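Local coordinates for protein ftsY (Mycoplasma mycoides, PDB 1ZU4) that belongs to the SRP receptor family, its NG fragment pairing a helical bundle with a P-loop NTPase-type GTPase domain, at residues A[222-226]-A[227-231]; A[243-246]-A[247-251]. All coordinates share one frame; numbering follows the deposited sequence.

Contact 1 of 2, residues A[222-226]-A[227-231]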
ATOM      1  N   GLN A 222     -26.794   1.601  -4.304  1.00 23.06           N
ATOM      2  CA  GLN A 222     -28.202   1.285  -4.009  1.00 24.81           C
ATOM      3  C   GLN A 222     -28.333   0.548  -2.690  1.00 25.58           C
ATOM      4  O   GLN A 222     -29.392   0.584  -2.059  1.00 26.81           O
ATOM      5  CB  GLN A 222     -28.816   0.401  -5.100  1.00 24.40           C
ATOM      6  CG  GLN A 222     -29.054   1.148  -6.412  1.00 23.28           C
ATOM      7  CD  GLN A 222     -29.638   0.229  -7.421  1.00 25.22           C
ATOM      8  OE1 GLN A 222     -30.755  -0.248  -7.254  1.00 25.98           O
ATOM      9  NE2 GLN A 222     -28.877  -0.075  -8.464  1.00 19.11           N
ATOM     10  N   VAL A 223     -27.263  -0.122  -2.271  1.00 25.36           N
ATOM     11  CA  VAL A 223     -27.283  -0.882  -1.015  1.00 25.03           C
ATOM     12  C   VAL A 223     -26.591  -0.126   0.151  1.00 24.99           C
ATOM     13  O   VAL A 223     -27.023  -0.198   1.322  1.00 24.62           O
ATOM     14  CB  VAL A 223     -26.715  -2.296  -1.236  1.00 24.05           C
ATOM     15  CG1 VAL A 223     -26.832  -3.092  -0.034  1.00 24.24           C
ATOM     16  CG2 VAL A 223     -27.481  -2.990  -2.369  1.00 26.10           C
ATOM     17  N   GLU A 224     -25.560   0.640  -0.202  1.00 25.20           N
ATOM     18  CA  GLU A 224     -24.636   1.246   0.757  1.00 25.39           C
ATOM     19  C   GLU A 224     -24.255   2.570   0.114  1.00 25.13           C
ATOM     20  O   GLU A 224     -23.422   2.624  -0.773  1.00 25.18           O
ATOM     21  CB  GLU A 224     -23.368   0.377   0.956  1.00 25.26           C
ATOM     22  CG  GLU A 224     -23.516  -0.930   1.786  1.00 24.78           C
ATOM     23  CD  GLU A 224     -23.803  -0.685   3.267  1.00 25.73           C
ATOM     24  OE1 GLU A 224     -23.650   0.464   3.737  1.00 22.73           O
ATOM     25  OE2 GLU A 224     -24.199  -1.653   3.947  1.00 28.65           O
ATOM     26  N   LYS A 225     -24.890   3.637   0.564  1.00 26.22           N
ATOM     27  CA  LYS A 225     -24.800   4.944  -0.083  1.00 26.28           C
ATOM     28  C   LYS A 225     -23.375   5.493  -0.130  1.00 25.03           C
ATOM     29  O   LYS A 225     -22.975   6.080  -1.097  1.00 23.64           O
ATOM     30  CB  LYS A 225     -25.722   5.919   0.654  1.00 27.11           C
ATOM     31  CG  LYS A 225     -27.215   5.670   0.428  1.00 32.54           C
ATOM     32  CD  LYS A 225     -28.106   6.244   1.594  1.00 37.54           C
ATOM     33  CE  LYS A 225     -29.585   5.785   1.439  1.00 39.96           C
ATOM     34  NZ  LYS A 225     -30.520   6.358   2.487  1.00 41.37           N
ATOM     35  N   SER A 226     -22.605   5.272   0.928  1.00 25.17           N
ATOM     36  CA  SER A 226     -21.220   5.748   1.021  1.00 24.14           C
ATOM     37  C   SER A 226     -20.187   4.761   0.391  1.00 22.78           C
ATOM     38  O   SER A 226     -18.966   5.014   0.400  1.00 22.51           O
ATOM     39  CB  SER A 226     -20.888   6.036   2.503  1.00 24.94           C
ATOM     40  OG  SER A 226     -21.209   4.909   3.337  1.00 27.44           O
ATOM     41  N   ALA A 227     -20.668   3.657  -0.183  1.00 21.23           N
ATOM     42  CA  ALA A 227     -19.754   2.720  -0.895  1.00 19.31           C
ATOM     43  C   ALA A 227     -19.299   3.293  -2.264  1.00 18.57           C
ATOM     44  O   ALA A 227     -19.950   4.194  -2.811  1.00 17.09           O
ATOM     45  CB  ALA A 227     -20.410   1.371  -1.056  1.00 19.14           C
ATOM     46  N   PRO A 228     -18.113   2.873  -2.775  1.00 18.47           N
ATOM     47  CA  PRO A 228     -17.102   2.006  -2.135  1.00 17.75           C
ATOM     48  C   PRO A 228     -16.511   2.760  -0.949  1.00 16.59           C
ATOM     49  O   PRO A 228     -16.202   3.973  -1.033  1.00 17.87           O
ATOM     50  CB  PRO A 228     -16.040   1.774  -3.239  1.00 17.13           C
ATOM     51  CG  PRO A 228     -16.240   2.948  -4.211  1.00 19.04           C
ATOM     52  CD  PRO A 228     -17.688   3.368  -4.111  1.00 18.07           C
ATOM     53  N   HIS A 229     -16.407   2.065   0.159  1.00 15.56           N
ATOM     54  CA  HIS A 229     -15.804   2.617   1.379  1.00 15.45           C
ATOM     55  C   HIS A 229     -14.288   2.815   1.286  1.00 15.04           C
ATOM     56  O   HIS A 229     -13.736   3.745   1.901  1.00 13.69           O
ATOM     57  CB  HIS A 229     -16.167   1.701   2.550  1.00 13.94           C
ATOM     58  CG  HIS A 229     -17.649   1.471   2.694  1.00 14.30           C
ATOM     59  ND1 HIS A 229     -18.544   2.490   2.923  1.00 18.69           N
ATOM     60  CD2 HIS A 229     -18.393   0.345   2.604  1.00 11.95           C
ATOM     61  CE1 HIS A 229     -19.772   2.000   2.987  1.00 12.59           C
ATOM     62  NE2 HIS A 229     -19.702   0.702   2.836  1.00 12.60           N
ATOM     63  N   GLU A 230     -13.643   1.971   0.480  1.00 15.29           N
ATOM     64  CA  GLU A 230     -12.262   2.173   0.060  1.00 16.13           C
ATOM     65  C   GLU A 230     -12.108   1.751  -1.397  1.00 16.26           C
ATOM     66  O   GLU A 230     -12.785   0.830  -1.864  1.00 13.96           O
ATOM     67  CB  GLU A 230     -11.298   1.317   0.939  1.00 18.95           C
ATOM     68  CG  GLU A 230     -11.338   1.683   2.483  1.00 18.23           C
ATOM     69  CD  GLU A 230     -10.639   2.977   2.808  1.00 19.15           C
ATOM     70  OE1 GLU A 230      -9.861   3.518   1.974  1.00 17.30           O
ATOM     71  OE2 GLU A 230     -10.852   3.454   3.952  1.00 19.95           O
ATOM     72  N   VAL A 231     -11.170   2.407  -2.075  1.00 14.43           N
ATOM     73  CA  VAL A 231     -10.735   2.077  -3.424  1.00 13.55           C
ATOM     74  C   VAL A 231      -9.215   2.002  -3.294  1.00 14.32           C
ATOM     75  O   VAL A 231      -8.528   3.024  -3.142  1.00 13.77           O
ATOM     76  CB  VAL A 231     -11.198   3.193  -4.470  1.00 14.30           C
ATOM     77  CG1 VAL A 231     -10.735   2.854  -5.891  1.00 12.86           C
ATOM     78  CG2 VAL A 231     -12.714   3.358  -4.465  1.00 12.47           C
TER
HETATM   79  O   HOH W   1     -20.113   7.097  -2.229  1.00 35.26           O

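Contact 2 of 2, residues A[243-246]-A[247-251]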
ATOM      1  N   GLY A 243       7.295   2.598 -10.187  1.00 16.88           N
ATOM      2  CA  GLY A 243       5.978   2.144  -9.764  1.00 18.24           C
ATOM      3  C   GLY A 243       5.177   3.286  -9.179  1.00 17.51           C
ATOM      4  O   GLY A 243       3.979   3.365  -9.380  1.00 18.19           O
ATOM      5  N   VAL A 244       5.883   4.203  -8.500  1.00 17.93           N
ATOM      6  CA  VAL A 244       5.263   5.407  -7.914  1.00 16.86           C
ATOM      7  C   VAL A 244       4.671   6.308  -8.999  1.00 17.88           C
ATOM      8  O   VAL A 244       3.505   6.785  -8.879  1.00 18.41           O
ATOM      9  CB  VAL A 244       6.282   6.181  -7.019  1.00 16.95           C
ATOM     10  CG1 VAL A 244       5.692   7.418  -6.469  1.00 15.19           C
ATOM     11  CG2 VAL A 244       6.773   5.285  -5.865  1.00 15.11           C
ATOM     12  N   ILE A 245       5.450   6.565 -10.044  1.00 18.54           N
ATOM     13  CA  ILE A 245       4.967   7.394 -11.176  1.00 19.36           C
ATOM     14  C   ILE A 245       3.769   6.725 -11.864  1.00 19.32           C
ATOM     15  O   ILE A 245       2.756   7.360 -12.147  1.00 20.14           O
ATOM     16  CB  ILE A 245       6.125   7.717 -12.162  1.00 19.77           C
ATOM     17  CG1 ILE A 245       7.163   8.623 -11.483  1.00 17.28           C
ATOM     18  CG2 ILE A 245       5.635   8.317 -13.504  1.00 21.21           C
ATOM     19  CD1 ILE A 245       8.582   8.452 -12.113  1.00 17.24           C
ATOM     20  N   GLN A 246       3.863   5.424 -12.092  1.00 19.41           N
ATOM     21  CA  GLN A 246       2.771   4.696 -12.706  1.00 19.35           C
ATOM     22  C   GLN A 246       1.518   4.726 -11.828  1.00 18.90           C
ATOM     23  O   GLN A 246       0.412   4.859 -12.366  1.00 17.00           O
ATOM     24  CB  GLN A 246       3.183   3.243 -12.967  1.00 20.10           C
ATOM     25  CG  GLN A 246       4.204   3.120 -14.068  1.00 22.60           C
ATOM     26  CD  GLN A 246       3.549   2.810 -15.385  1.00 27.10           C
ATOM     27  OE1 GLN A 246       2.705   1.912 -15.447  1.00 28.39           O
ATOM     28  NE2 GLN A 246       3.936   3.533 -16.458  1.00 24.29           N
ATOM     29  N   ALA A 247       1.693   4.603 -10.502  1.00 17.54           N
ATOM     30  CA  ALA A 247       0.561   4.654  -9.576  1.00 17.59           C
ATOM     31  C   ALA A 247      -0.088   6.042  -9.632  1.00 17.72           C
ATOM     32  O   ALA A 247      -1.290   6.130  -9.649  1.00 16.39           O
ATOM     33  CB  ALA A 247       0.983   4.321  -8.163  1.00 17.12           C
ATOM     34  N   GLU A 248       0.709   7.116  -9.732  1.00 19.13           N
ATOM     35  CA  GLU A 248       0.123   8.444  -9.951  1.00 19.36           C
ATOM     36  C   GLU A 248      -0.737   8.525 -11.234  1.00 19.56           C
ATOM     37  O   GLU A 248      -1.783   9.167 -11.258  1.00 18.15           O
ATOM     38  CB  GLU A 248       1.196   9.551  -9.937  1.00 19.42           C
ATOM     39  CG  GLU A 248       0.615  10.997 -10.177  1.00 19.28           C
ATOM     40  CD  GLU A 248      -0.298  11.530  -9.039  1.00 19.41           C
ATOM     41  OE1 GLU A 248      -0.677  10.781  -8.125  1.00 14.79           O
ATOM     42  OE2 GLU A 248      -0.683  12.739  -9.102  1.00 23.16           O
ATOM     43  N   GLU A 249      -0.285   7.891 -12.311  1.00 19.97           N
ATOM     44  CA  GLU A 249      -1.031   8.001 -13.557  1.00 19.99           C
ATOM     45  C   GLU A 249      -2.357   7.286 -13.373  1.00 20.30           C
ATOM     46  O   GLU A 249      -3.373   7.700 -13.906  1.00 18.74           O
ATOM     47  CB  GLU A 249      -0.235   7.439 -14.740  1.00 20.51           C
ATOM     48  CG  GLU A 249       1.150   8.145 -14.983  1.00 20.69           C
ATOM     49  CD  GLU A 249       1.953   7.511 -16.131  1.00 23.91           C
ATOM     50  OE1 GLU A 249       1.344   7.101 -17.154  1.00 27.47           O
ATOM     51  OE2 GLU A 249       3.191   7.458 -16.023  1.00 21.91           O
ATOM     52  N   PHE A 250      -2.358   6.198 -12.605  1.00 20.79           N
ATOM     53  CA  PHE A 250      -3.589   5.435 -12.434  1.00 21.56           C
ATOM     54  C   PHE A 250      -4.568   6.212 -11.561  1.00 21.93           C
ATOM     55  O   PHE A 250      -5.761   6.083 -11.710  1.00 20.50           O
ATOM     56  CB  PHE A 250      -3.320   4.059 -11.809  1.00 21.84           C
ATOM     57  CG  PHE A 250      -4.434   3.087 -12.047  1.00 21.56           C
ATOM     58  CD1 PHE A 250      -4.414   2.250 -13.166  1.00 22.65           C
ATOM     59  CD2 PHE A 250      -5.531   3.060 -11.205  1.00 22.59           C
ATOM     60  CE1 PHE A 250      -5.465   1.387 -13.427  1.00 26.46           C
ATOM     61  CE2 PHE A 250      -6.595   2.206 -11.471  1.00 25.05           C
ATOM     62  CZ  PHE A 250      -6.562   1.359 -12.564  1.00 22.36           C
ATOM     63  N   SER A 251      -4.044   6.993 -10.616  1.00 22.22           N
ATOM     64  CA  SER A 251      -4.898   7.799  -9.758  1.00 24.59           C
ATOM     65  C   SER A 251      -5.834   8.754 -10.513  1.00 25.29           C
ATOM     66  O   SER A 251      -6.682   9.361  -9.874  1.00 26.57           O
ATOM     67  CB  SER A 251      -4.089   8.540  -8.671  1.00 24.26           C
ATOM     68  OG  SER A 251      -3.474   9.707  -9.161  1.00 24.99           O
TER

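Contact 1 of 2, residues A[222-226]-A[227-231]
Glu224 and Ala227 close a type I beta turn. Ala227 N donates to Glu224 O at 3.0 Å, with an N-H...O angle of 155°. The peptide bond before Pro228 is cis. A water lies 3.2 Å from Lys225 O and 3.0 Å from Ala227 O; Ala227 O also accepts from Gln221. The turn links helix 206-221 to strand 230-236 of the GTPase domain, a P-loop NTPase fold with a mainly parallel central sheet. Here the chain enters one of the inner strands. The His229 ring turns its edge to Ser226 and Glu224. Ala227 CA sits 3.9 Å above the plane of the His229 ring, offset toward its rim. Ser226 OG meets the ring edge in plane, 3.3 Å from His229 CE1. Ser226 chi1 of 52° sets the hydroxyl between the backbone N and the carbonyl carbon, on the imidazole side. Glu224 CB packs on Ala227 CB at 3.7 Å. The Glu224 side chain bends at chi2 and crosses the histidine at about a right angle. Glu224 OE1 stays 4.1 Å from His229 NE2, near the ring plane. Both groups have polar partners on Leu105: its N for Glu224 OE2, its O for His229 NE2.

Contact 2 of 2, residues A[243-246]-A[247-251]
The Gln246 amide and the Glu249 carboxylate are turned 63° apart, so they do not stack. Gln246 NE2 stays 4.0 Å from Glu249 OE2. Glu249 OE2 also lies 3.6 Å from Ile245 CG2. The Phe250 ring leads off toward Leu233, with CG anti to the backbone N (chi1 -160°); its CB is 3.9 Å from Gln246 O. Glu249 CG is instead anti to the carbonyl carbon, beside the backbone N (chi1 -59°). This lays Glu249 CG 3.4 Å from Ile245 O, and the extended chain runs back along the preceding turn. Four successive i to i+4 backbone bonds join the two segments: Ala247 N, Glu248 N, Glu249 N and Phe250 N donate to the carbonyls of Gly243, Val244, Ile245 and Gln246. Ser251 OG donates to Glu248 O at 2.7 Å. Helix 241-250 is the crossover of a beta-alpha-beta unit between strands 230-236 and 258-262. The buried residues are Val244, Ala247 and Phe250. Ala247 meets Leu233 and Ile235 of the sheet and Leu280 of helix 272-280, which Val244 also touches. Ile245, Gln246 and Glu249 are exposed. Backbone bonds thus hold the turns, apolar side chains meet the sheet and helix 272-280, and no hydrogen bond ties Gln246 to Glu249.

How the contacts relate
Contacts 1 and 2 are successive parts of one chain path in the GTPase domain. Contact 1 leads into strand 230-236, and contact 2 lies on helix 241-250, which follows that strand. Their centres are about 24 Å apart. Their nearest atoms are about 7 Å apart, so they do not touch. Strand 230-236 is the common element: contact 1 includes its first residues, whereas residues of contact 2 pack on the same strand further along. Contact 1 also borders strand 106-111, which precedes the probable P-loop (Walker A). Phe250 touches residues of that P-loop, placing contact 2 beside the probable P-loop, whose backbone amides hold a sulfate ion in the model.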